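Long-range contact in CLIP-associating protein 2 (Mus musculus, PDB 3WOZ), which probably binds tubulin through TOG domains built of HEAT repeats and contributes to the control of microtubule dynamics: residues A[155-165]-A[198-209]. Residues are numbered along the deposited sequence; the frame is centred on the assembly and turned at random.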
loop_
_atom_site.group_PDB
_atom_site.type_symbol
_atom_site.label_atom_id
_atom_site.label_comp_id
_atom_site.label_asym_id
_atom_site.label_seq_id
_atom_site.Cartn_x
_atom_site.Cartn_y
_atom_site.Cartn_z
ATOM N N ALA A 155 8.008 9.290 -0.009
ATOM C CA ALA A 155 9.237 9.996 0.343
ATOM C C ALA A 155 9.177 11.484 0.001
ATOM O O ALA A 155 9.810 12.301 0.672
ATOM C CB ALA A 155 10.435 9.341 -0.331
ATOM N N LYS A 156 8.409 11.826 -1.035
ATOM C CA LYS A 156 8.229 13.214 -1.462
ATOM C C LYS A 156 7.342 14.022 -0.513
ATOM O O LYS A 156 7.325 15.252 -0.572
ATOM C CB LYS A 156 7.656 13.286 -2.889
ATOM C CG LYS A 156 8.410 12.476 -3.949
ATOM C CD LYS A 156 9.858 12.932 -4.113
ATOM C CE LYS A 156 10.643 11.990 -5.015
ATOM N NZ LYS A 156 10.239 12.111 -6.447
ATOM N N GLN A 157 6.599 13.335 0.349
ATOM C CA GLN A 157 5.702 14.009 1.287
ATOM C C GLN A 157 6.085 13.810 2.763
ATOM O O GLN A 157 5.463 14.385 3.656
ATOM C CB GLN A 157 4.240 13.601 1.029
ATOM C CG GLN A 157 3.895 12.139 1.329
ATOM C CD GLN A 157 2.426 11.808 1.086
ATOM O OE1 GLN A 157 1.892 12.056 0.006
ATOM N NE2 GLN A 157 1.773 11.234 2.089
HETATM N N MSE A 158 7.109 12.999 3.009
HETATM C CA MSE A 158 7.541 12.672 4.369
HETATM C C MSE A 158 8.337 13.779 5.049
HETATM O O MSE A 158 8.886 14.662 4.392
HETATM C CB MSE A 158 8.398 11.409 4.352
HETATM C CG MSE A 158 7.639 10.126 4.567
HETATM SE SE MSE A 158 8.716 8.603 4.038
HETATM C CE MSE A 158 9.976 8.507 5.525
ATOM N N ASP A 159 8.386 13.713 6.376
ATOM C CA ASP A 159 9.355 14.470 7.165
ATOM C C ASP A 159 10.660 13.684 7.199
ATOM O O ASP A 159 10.629 12.455 7.164
ATOM C CB ASP A 159 8.850 14.666 8.596
ATOM C CG ASP A 159 7.908 15.845 8.736
ATOM O OD1 ASP A 159 7.911 16.739 7.857
ATOM O OD2 ASP A 159 7.170 15.880 9.744
ATOM N N PRO A 160 11.812 14.381 7.262
ATOM C CA PRO A 160 13.112 13.706 7.370
ATOM C C PRO A 160 13.209 12.690 8.522
ATOM O O PRO A 160 13.826 11.638 8.355
ATOM C CB PRO A 160 14.087 14.864 7.591
ATOM C CG PRO A 160 13.456 16.006 6.874
ATOM C CD PRO A 160 11.971 15.838 7.074
ATOM N N ARG A 161 12.589 12.985 9.664
ATOM C CA ARG A 161 12.677 12.091 10.826
ATOM C C ARG A 161 11.658 10.942 10.799
ATOM O O ARG A 161 11.509 10.204 11.780
ATOM C CB ARG A 161 12.616 12.887 12.145
ATOM C CG ARG A 161 13.135 12.156 13.410
ATOM C CD ARG A 161 14.339 11.230 13.153
ATOM N NE ARG A 161 15.532 11.942 12.696
ATOM C CZ ARG A 161 16.462 11.424 11.894
ATOM N NH1 ARG A 161 16.344 10.182 11.437
ATOM N NH2 ARG A 161 17.512 12.153 11.536
ATOM N N ASP A 162 10.976 10.779 9.666
ATOM C CA ASP A 162 10.149 9.596 9.442
ATOM C C ASP A 162 11.027 8.451 8.933
ATOM O O ASP A 162 10.617 7.290 8.938
ATOM C CB ASP A 162 9.026 9.889 8.443
ATOM C CG ASP A 162 7.980 10.849 8.986
ATOM O OD1 ASP A 162 7.354 11.554 8.167
ATOM O OD2 ASP A 162 7.772 10.900 10.217
ATOM N N PHE A 163 12.236 8.798 8.494
ATOM C CA PHE A 163 13.197 7.832 7.981
ATOM C C PHE A 163 14.406 7.718 8.913
ATOM O O PHE A 163 15.188 8.661 9.049
ATOM C CB PHE A 163 13.628 8.218 6.564
ATOM C CG PHE A 163 14.774 7.402 6.028
ATOM C CD1 PHE A 163 16.031 7.974 5.862
ATOM C CD2 PHE A 163 14.598 6.066 5.687
ATOM C CE1 PHE A 163 17.097 7.225 5.361
ATOM C CE2 PHE A 163 15.661 5.309 5.189
ATOM C CZ PHE A 163 16.911 5.890 5.029
ATOM N N THR A 164 14.546 6.556 9.551
ATOM C CA THR A 164 15.623 6.319 10.514
ATOM C C THR A 164 16.461 5.087 10.172
ATOM O O THR A 164 15.964 4.122 9.578
ATOM C CB THR A 164 15.090 6.173 11.963
ATOM O OG1 THR A 164 14.067 5.172 12.005
ATOM C CG2 THR A 164 14.523 7.489 12.475
ATOM N N ASN A 165 17.735 5.135 10.555
ATOM C CA ASN A 165 18.654 4.016 10.388
ATOM C C ASN A 165 18.418 2.950 11.457
ATOM O O ASN A 165 19.083 2.929 12.495
ATOM C CB ASN A 165 20.114 4.501 10.399
ATOM C CG ASN A 165 21.113 3.386 10.115
ATOM O OD1 ASN A 165 20.771 2.356 9.537
ATOM N ND2 ASN A 165 22.359 3.593 10.526
ATOM N N SER A 198 15.456 9.310 -3.631
ATOM C CA SER A 198 14.501 10.052 -2.806
ATOM C C SER A 198 14.799 9.946 -1.311
ATOM O O SER A 198 14.722 10.944 -0.598
ATOM C CB SER A 198 13.058 9.632 -3.109
ATOM O OG SER A 198 12.902 8.225 -3.043
ATOM N N LEU A 199 15.143 8.747 -0.842
ATOM C CA LEU A 199 15.491 8.551 0.569
ATOM C C LEU A 199 16.783 9.279 0.946
ATOM O O LEU A 199 16.897 9.814 2.051
ATOM C CB LEU A 199 15.587 7.062 0.921
ATOM C CG LEU A 199 14.323 6.198 0.817
ATOM C CD1 LEU A 199 14.627 4.767 1.232
ATOM C CD2 LEU A 199 13.163 6.757 1.638
ATOM N N PHE A 200 17.741 9.307 0.021
ATOM C CA PHE A 200 18.990 10.047 0.218
ATOM C C PHE A 200 18.716 11.545 0.336
ATOM O O PHE A 200 19.198 12.192 1.266
ATOM C CB PHE A 200 19.977 9.765 -0.921
ATOM C CG PHE A 200 21.302 10.475 -0.779
ATOM C CD1 PHE A 200 22.294 9.973 0.062
ATOM C CD2 PHE A 200 21.563 11.638 -1.497
ATOM C CE1 PHE A 200 23.519 10.625 0.194
ATOM C CE2 PHE A 200 22.787 12.296 -1.372
ATOM C CZ PHE A 200 23.766 11.786 -0.528
ATOM N N GLU A 201 17.929 12.081 -0.596
ATOM C CA GLU A 201 17.591 13.505 -0.607
ATOM C C GLU A 201 16.652 13.910 0.530
ATOM O O GLU A 201 16.628 15.076 0.930
ATOM C CB GLU A 201 17.009 13.918 -1.966
ATOM C CG GLU A 201 18.055 14.036 -3.077
ATOM C CD GLU A 201 17.482 14.515 -4.404
ATOM O OE1 GLU A 201 17.834 13.920 -5.444
ATOM O OE2 GLU A 201 16.686 15.481 -4.415
ATOM N N LEU A 202 15.890 12.950 1.054
ATOM C CA LEU A 202 14.994 13.203 2.179
ATOM C C LEU A 202 15.769 13.422 3.477
ATOM O O LEU A 202 15.548 14.408 4.183
ATOM C CB LEU A 202 13.989 12.057 2.353
ATOM C CG LEU A 202 13.108 12.092 3.605
ATOM C CD1 LEU A 202 12.055 13.191 3.516
ATOM C CD2 LEU A 202 12.456 10.747 3.838
ATOM N N ASN A 203 16.670 12.492 3.784
ATOM C CA ASN A 203 17.481 12.565 4.993
ATOM C C ASN A 203 18.898 12.069 4.712
ATOM O O ASN A 203 19.223 10.905 4.958
ATOM C CB ASN A 203 16.830 11.761 6.123
ATOM C CG ASN A 203 17.398 12.100 7.490
ATOM O OD1 ASN A 203 18.562 12.479 7.624
ATOM N ND2 ASN A 203 16.575 11.951 8.518
ATOM N N THR A 204 19.726 12.967 4.182
ATOM C CA THR A 204 21.101 12.645 3.798
ATOM C C THR A 204 21.923 12.017 4.942
ATOM O O THR A 204 22.390 10.886 4.795
ATOM C CB THR A 204 21.824 13.870 3.173
ATOM O OG1 THR A 204 21.040 14.391 2.091
ATOM C CG2 THR A 204 23.204 13.487 2.654
ATOM N N PRO A 205 22.082 12.730 6.083
ATOM C CA PRO A 205 22.915 12.185 7.162
ATOM C C PRO A 205 22.483 10.795 7.637
ATOM O O PRO A 205 23.329 9.911 7.778
ATOM C CB PRO A 205 22.754 13.216 8.284
ATOM C CG PRO A 205 22.465 14.483 7.577
ATOM C CD PRO A 205 21.584 14.076 6.427
ATOM N N GLU A 206 21.183 10.601 7.850
ATOM C CA GLU A 206 20.663 9.310 8.305
ATOM C C GLU A 206 20.820 8.215 7.248
ATOM O O GLU A 206 20.951 7.038 7.587
ATOM C CB GLU A 206 19.199 9.439 8.741
ATOM C CG GLU A 206 18.667 8.272 9.570
ATOM C CD GLU A 206 19.082 8.314 11.041
ATOM O OE1 GLU A 206 18.747 7.358 11.770
ATOM O OE2 GLU A 206 19.731 9.291 11.475
ATOM N N PHE A 207 20.811 8.608 5.974
ATOM C CA PHE A 207 21.035 7.663 4.879
ATOM C C PHE A 207 22.514 7.321 4.725
ATOM O O PHE A 207 22.856 6.202 4.340
ATOM C CB PHE A 207 20.482 8.195 3.554
ATOM C CG PHE A 207 20.381 7.145 2.481
ATOM C CD1 PHE A 207 21.427 6.938 1.585
ATOM C CD2 PHE A 207 19.244 6.352 2.373
ATOM C CE1 PHE A 207 21.337 5.964 0.601
ATOM C CE2 PHE A 207 19.148 5.374 1.390
ATOM C CZ PHE A 207 20.196 5.181 0.502
ATOM N N THR A 208 23.382 8.290 5.011
ATOM C CA THR A 208 24.829 8.074 4.989
ATOM C C THR A 208 25.223 7.070 6.078
ATOM O O THR A 208 26.061 6.194 5.853
ATOM C CB THR A 208 25.605 9.400 5.161
ATOM O OG1 THR A 208 25.024 10.408 4.324
ATOM C CG2 THR A 208 27.077 9.229 4.783
HETATM N N MSE A 209 24.588 7.200 7.243
HETATM C CA MSE A 209 24.782 6.297 8.373
HETATM C C MSE A 209 24.312 4.884 8.013
HETATM O O MSE A 209 24.968 3.895 8.352
HETATM C CB MSE A 209 24.007 6.821 9.583
HETATM C CG MSE A 209 24.771 6.796 10.899
HETATM SE SE MSE A 209 23.821 7.777 12.304
HETATM C CE MSE A 209 22.466 6.443 12.738
#
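Asn203, through ND2, and Glu206, through its carboxylate, fasten the loop 155-165 to the junction of helices 186-202 and 204-212. ND2 of Asn203 donates to Pro160 O over 2.8 Å, the oxygen lying near the amide plane but approached from above its own carbonyl plane; Phe163 N reaches that oxygen from the opposite face. Glu206 OE1, through its anti lone pair, takes an almost straight bond of 2.7 Å from Asn165 N. Glu206 OE2 forms a long salt bridge of 3.5 Å to Arg161 NH1, the guanidinium turned 66° from the carboxylate. Bends at chi2 (36°) and chi3 (64°) fold the arginine chain back toward the helices, and one guanidinium face lies over Asn203 ND2.

Next to these polar contacts, Phe163 forms the apolar part. Leu199 CB lies over one face of its ring, Leu199 CD1 touches Phe163 CE2 at 4.1 Å, and Asn203 CB sits at the edge. Phe163 CZ lies 3.6 Å from Phe207 CD2, near the plane of the Phe207 ring at its edge. Leu202 packs against the loop with both methyls: CD2 meets Met158 CE at 3.7 Å and also Phe163 CB, while CD1 rests against the carbonyl oxygens of Ala155 and Met158. Ala155 CB packs on Ser198 CB at 3.8 Å.

In the second shell, Asn203 OD1 caps the following helix by accepting from Glu206 N, Asp162 OD1 receives Asp159 N, and Asn165 OD1 is held by Arg170. In this HEAT-repeat TOG domain the 141-155/167-179 linker packs on that junction, Met158 also touching helix 121-133 and Phe207 helix 216-226.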